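Local coordinates for protein possible prolidase (Bifidobacterium longum NCC2705, PDB 2P9B) that probably hydrolyses carbon-nitrogen bonds as a member of the amidohydrolase family, though its natural substrate is uncertain, at residues Arg331-His334 with Met339-Val342; Glu361-Val364 with Gly368-Pro371. All coordinates share one frame; numbering follows the deposited sequence.

Interaction 1: Arg331-His334 with Met339-Val342; sequences RQAH and MIGV
Ile340 reaches across to the helix end at Ala333 and His334 and makes this contact almost single-handedly, chiefly through its CD1 methyl. The branch is placed by two torsions: CG1 stands anti to the carbonyl carbon (chi1 -55°), and CD1 continues the chain in an extended line (chi2 173°), so that the long arm of the isoleucine projects straight at the helix. Its end lies over the flat face of the peptide unit joining Ala333 to His334, with CD1 3.3 Å from His334 N and 3.6 Å from Ala333 C. Beside that landing point the Ala333 methyl completes the seat, its CB 3.6 Å from Ile340 CD1 and 4.1 Å from Ile340 CG1. Of the His334 side chain it is CB that comes near, 4.0 Å from Ile340 CD1; because CG is anti to the backbone N (chi1 -178°), the imidazole is carried past the isoleucine instead of closing over it. Beyond the pair, Leu291 touches Ala333 and Pro293 touches Ile340, extending the apolar surroundings. Met339 and Gly341, on either side of Ile340, form backbone hydrogen bonds with Leu291, which fix the chain from which the isoleucine projects. The case illustrates how a small residue lets a branched neighbour come up to a helix backbone. No hydrogen bond or charge joins the two segments: the attraction is dispersion between a methyl group and a buried peptide face, strongly dependent on close fit and providing no polar directionality.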
ATOM      1  N   ARG A 331      -2.721   5.815  16.347  1.00 13.96           N
ATOM      2  CA  ARG A 331      -2.646   7.141  16.946  1.00 14.23           C
ATOM      3  C   ARG A 331      -1.363   7.251  17.756  1.00 13.96           C
ATOM      4  O   ARG A 331      -0.660   8.260  17.695  1.00 15.61           O
ATOM      5  CB  ARG A 331      -3.850   7.376  17.861  1.00 17.15           C
ATOM      6  CG  ARG A 331      -3.958   8.797  18.384  1.00 23.17           C
ATOM      7  CD  ARG A 331      -4.798   8.843  19.652  1.00 26.97           C
ATOM      8  NE  ARG A 331      -4.119   8.187  20.768  1.00 28.60           N
ATOM      9  CZ  ARG A 331      -2.995   8.633  21.321  1.00 29.09           C
ATOM     10  NH1 ARG A 331      -2.421   9.740  20.865  1.00 30.14           N
ATOM     11  NH2 ARG A 331      -2.440   7.972  22.326  1.00 28.84           N
ATOM     12  N   GLN A 332      -1.061   6.206  18.518  1.00 13.59           N
ATOM     13  CA  GLN A 332       0.142   6.200  19.336  1.00 14.44           C
ATOM     14  C   GLN A 332       1.370   6.283  18.444  1.00 13.40           C
ATOM     15  O   GLN A 332       2.275   7.074  18.690  1.00 14.32           O
ATOM     16  CB  GLN A 332       0.200   4.925  20.174  1.00 15.76           C
ATOM     17  CG  GLN A 332      -0.945   4.802  21.157  1.00 18.55           C
ATOM     18  CD  GLN A 332      -0.961   3.467  21.851  1.00 19.81           C
ATOM     19  OE1 GLN A 332      -0.838   2.427  21.210  1.00 18.60           O
ATOM     20  NE2 GLN A 332      -1.129   3.482  23.171  1.00 20.91           N
ATOM     21  N   ALA A 333       1.393   5.461  17.400  1.00 14.14           N
ATOM     22  CA  ALA A 333       2.514   5.449  16.471  1.00 13.68           C
ATOM     23  C   ALA A 333       2.710   6.837  15.855  1.00 14.24           C
ATOM     24  O   ALA A 333       3.839   7.313  15.720  1.00 14.65           O
ATOM     25  CB  ALA A 333       2.273   4.407  15.374  1.00 12.88           C
ATOM     26  N   HIS A 334       1.611   7.482  15.479  1.00 14.92           N
ATOM     27  CA  HIS A 334       1.680   8.816  14.888  1.00 16.54           C
ATOM     28  C   HIS A 334       2.255   9.787  15.917  1.00 17.33           C
ATOM     29  O   HIS A 334       3.115  10.608  15.602  1.00 18.40           O
ATOM     30  CB  HIS A 334       0.284   9.279  14.458  1.00 19.59           C
ATOM     31  CG  HIS A 334       0.271  10.619  13.785  1.00 22.38           C
ATOM     32  ND1 HIS A 334       0.939  10.866  12.606  1.00 24.50           N
ATOM     33  CD2 HIS A 334      -0.336  11.782  14.124  1.00 25.98           C
ATOM     34  CE1 HIS A 334       0.743  12.121  12.246  1.00 24.19           C
ATOM     35  NE2 HIS A 334      -0.027  12.699  13.149  1.00 25.63           N
HETATM   36  N   MSE A 339       7.273   5.390  11.442  1.00 13.87           N
HETATM   37  CA  MSE A 339       7.035   5.289  10.009  1.00 14.10           C
HETATM   38  C   MSE A 339       5.685   4.598   9.842  1.00 13.22           C
HETATM   39  O   MSE A 339       5.529   3.440  10.221  1.00 12.86           O
HETATM   40  CB  MSE A 339       8.145   4.465   9.353  1.00 15.65           C
HETATM   41  CG  MSE A 339       9.489   5.208   9.224  1.00 17.82           C
HETATM   42 SE   MSE A 339       9.519   6.707   8.095  1.00 23.88          SE
HETATM   43  CE  MSE A 339       9.649   5.785   6.439  1.00 20.65           C
ATOM     44  N   ILE A 340       4.716   5.320   9.286  1.00 12.68           N
ATOM     45  CA  ILE A 340       3.371   4.782   9.101  1.00 11.67           C
ATOM     46  C   ILE A 340       2.957   4.908   7.648  1.00  9.75           C
ATOM     47  O   ILE A 340       2.970   6.002   7.091  1.00 12.35           O
ATOM     48  CB  ILE A 340       2.348   5.549   9.958  1.00 11.58           C
ATOM     49  CG1 ILE A 340       2.793   5.520  11.424  1.00 12.31           C
ATOM     50  CG2 ILE A 340       0.957   4.946   9.771  1.00 11.86           C
ATOM     51  CD1 ILE A 340       1.955   6.374  12.347  1.00 14.50           C
ATOM     52  N   GLY A 341       2.565   3.790   7.050  1.00  9.30           N
ATOM     53  CA  GLY A 341       2.173   3.816   5.655  1.00 10.89           C
ATOM     54  C   GLY A 341       0.692   3.658   5.404  1.00 10.49           C
ATOM     55  O   GLY A 341      -0.116   3.593   6.327  1.00 12.50           O
ATOM     56  N   VAL A 342       0.343   3.599   4.124  1.00  9.94           N
ATOM     57  CA  VAL A 342      -1.039   3.453   3.692  1.00  9.33           C
ATOM     58  C   VAL A 342      -1.206   2.138   2.934  1.00 10.74           C
ATOM     59  O   VAL A 342      -0.552   1.899   1.916  1.00 11.20           O
ATOM     60  CB  VAL A 342      -1.449   4.633   2.778  1.00 11.12           C
ATOM     61  CG1 VAL A 342      -2.747   4.323   2.057  1.00 11.57           C
ATOM     62  CG2 VAL A 342      -1.606   5.899   3.613  1.00 12.26           C
TER

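Interaction 2: Glu361-Val364 with Gly368-Pro371; sequences ELLV and GFSP
Phe369 folds back against the last turns of the preceding helix, and both its backbone and its ring meet Leu363. Its N-H donates to Leu363 O over 3.2 Å, nearly straight at 161° although tilted out of the carbonyl plane. Followed outward, Phe369 CB rests 3.4 Å from Leu363 O; CG and CD2 then pass beneath Leu363 CB, each 3.9 Å from it. This is a CH-pi contact over one face, offset toward the rim. With CG anti to the carbonyl carbon (chi1 -84°), the ring leads on past the helix: CE2 approaches the imidazole of His334, which stacks on it, and CZ reaches Ile340. Were the ring cut back to an alanine, Leu363 CB would probably lose its aromatic face and the imidazole of His334 its stacking partner. Val364 lies alongside the same turn, its CG1 3.2 Å from Phe369 O and its CG2 loosely against Pro371. Two waters share Val364 O: one also donates to Phe369 O, the other accepts from Gly368 N. Gly368, with positive phi, ends helix 356-367, and an N-capped helix follows directly, with the buried aromatic between the two. Ser370 is that N-cap, and its own N bonds to Glu373 OE1, the reciprocal pairing of a capping box.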
ATOM      1  N   GLU A 361      -8.412   9.281   4.473  1.00 13.52           N
ATOM      2  CA  GLU A 361      -9.456   9.943   5.247  1.00 15.32           C
ATOM      3  C   GLU A 361      -9.571   9.312   6.624  1.00 15.68           C
ATOM      4  O   GLU A 361      -9.830  10.003   7.612  1.00 16.11           O
ATOM      5  CB  GLU A 361     -10.805   9.872   4.523  1.00 19.42           C
ATOM      6  CG  GLU A 361     -10.946  10.927   3.436  1.00 25.28           C
ATOM      7  CD  GLU A 361     -12.379  11.405   3.248  1.00 28.31           C
ATOM      8  OE1 GLU A 361     -12.564  12.450   2.587  1.00 29.29           O
ATOM      9  OE2 GLU A 361     -13.315  10.743   3.749  1.00 28.77           O
ATOM     10  N   LEU A 362      -9.364   7.999   6.686  1.00 14.66           N
ATOM     11  CA  LEU A 362      -9.441   7.276   7.946  1.00 14.06           C
ATOM     12  C   LEU A 362      -8.264   7.598   8.868  1.00 14.21           C
ATOM     13  O   LEU A 362      -8.433   7.654  10.080  1.00 14.80           O
ATOM     14  CB  LEU A 362      -9.520   5.765   7.697  1.00 13.67           C
ATOM     15  CG  LEU A 362     -10.778   5.280   6.964  1.00 15.18           C
ATOM     16  CD1 LEU A 362     -10.692   3.781   6.730  1.00 16.51           C
ATOM     17  CD2 LEU A 362     -12.024   5.617   7.777  1.00 16.47           C
ATOM     18  N   LEU A 363      -7.074   7.804   8.305  1.00 13.93           N
ATOM     19  CA  LEU A 363      -5.917   8.141   9.131  1.00 13.69           C
ATOM     20  C   LEU A 363      -6.131   9.520   9.756  1.00 14.16           C
ATOM     21  O   LEU A 363      -5.686   9.794  10.871  1.00 14.80           O
ATOM     22  CB  LEU A 363      -4.632   8.129   8.300  1.00 13.81           C
ATOM     23  CG  LEU A 363      -4.139   6.736   7.883  1.00 13.53           C
ATOM     24  CD1 LEU A 363      -2.965   6.876   6.928  1.00 15.97           C
ATOM     25  CD2 LEU A 363      -3.728   5.931   9.110  1.00 14.17           C
ATOM     26  N   VAL A 364      -6.819  10.392   9.035  1.00 13.70           N
ATOM     27  CA  VAL A 364      -7.095  11.720   9.563  1.00 14.97           C
ATOM     28  C   VAL A 364      -8.171  11.639  10.645  1.00 14.98           C
ATOM     29  O   VAL A 364      -8.039  12.236  11.710  1.00 15.74           O
ATOM     30  CB  VAL A 364      -7.582  12.683   8.452  1.00 15.23           C
ATOM     31  CG1 VAL A 364      -8.012  14.013   9.066  1.00 16.78           C
ATOM     32  CG2 VAL A 364      -6.472  12.913   7.440  1.00 14.30           C
ATOM     33  N   GLY A 368      -5.260  10.821  14.083  1.00 20.50           N
ATOM     34  CA  GLY A 368      -4.716  12.147  14.318  1.00 19.96           C
ATOM     35  C   GLY A 368      -3.859  12.731  13.210  1.00 18.73           C
ATOM     36  O   GLY A 368      -3.093  13.659  13.457  1.00 17.93           O
ATOM     37  N   PHE A 369      -3.975  12.195  11.996  1.00 16.06           N
ATOM     38  CA  PHE A 369      -3.208  12.712  10.869  1.00 15.53           C
ATOM     39  C   PHE A 369      -3.872  13.945  10.302  1.00 14.86           C
ATOM     40  O   PHE A 369      -5.087  14.099  10.379  1.00 15.91           O
ATOM     41  CB  PHE A 369      -3.151  11.713   9.708  1.00 15.20           C
ATOM     42  CG  PHE A 369      -2.093  10.671   9.833  1.00 14.07           C
ATOM     43  CD1 PHE A 369      -1.102  10.563   8.859  1.00 13.69           C
ATOM     44  CD2 PHE A 369      -2.123   9.750  10.867  1.00 14.54           C
ATOM     45  CE1 PHE A 369      -0.155   9.548   8.918  1.00 13.16           C
ATOM     46  CE2 PHE A 369      -1.181   8.728  10.937  1.00 15.23           C
ATOM     47  CZ  PHE A 369      -0.197   8.626   9.960  1.00 13.95           C
ATOM     48  N   SER A 370      -3.062  14.812   9.713  1.00 16.32           N
ATOM     49  CA  SER A 370      -3.578  15.990   9.048  1.00 15.50           C
ATOM     50  C   SER A 370      -3.642  15.511   7.597  1.00 15.92           C
ATOM     51  O   SER A 370      -2.990  14.526   7.242  1.00 14.97           O
ATOM     52  CB  SER A 370      -2.587  17.147   9.163  1.00 16.16           C
ATOM     53  OG  SER A 370      -1.427  16.897   8.384  1.00 15.46           O
ATOM     54  N   PRO A 371      -4.436  16.174   6.746  1.00 15.64           N
ATOM     55  CA  PRO A 371      -4.504  15.735   5.346  1.00 15.54           C
ATOM     56  C   PRO A 371      -3.115  15.677   4.713  1.00 15.02           C
ATOM     57  O   PRO A 371      -2.790  14.740   3.981  1.00 14.86           O
ATOM     58  CB  PRO A 371      -5.388  16.799   4.701  1.00 16.02           C
ATOM     59  CG  PRO A 371      -6.358  17.102   5.799  1.00 16.79           C
ATOM     60  CD  PRO A 371      -5.456  17.204   7.019  1.00 16.37           C
TER
HETATM   61  O   HOH W   1      -6.757  14.638  12.520  1.00 25.04           O
HETATM   62  O   HOH W   2      -7.750  11.539  14.471  1.00 28.82           O

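In the fold
Along the chain, interaction 1 closes before interaction 2 opens, and their centres lie 10 Å apart on the same side of the chain's centre. The first joins the end of helix 313-335 to the segment that follows it; the second joins helix 356-367 to the turn before helix 371-385. Backbone bonds from 339-342 to Leu291 and Ala76 place that segment between strands 290-292 and 68-78, consistent with closure of a TIM-type barrel. Interaction 1 holds the end of helix 313-335 on this segment, and helix 356-367 reaches it too, Leu363 CD1 lying 3.7 Å from Val342 CG2. Segment 339-342 runs on toward Asp345, which may belong to a metal site.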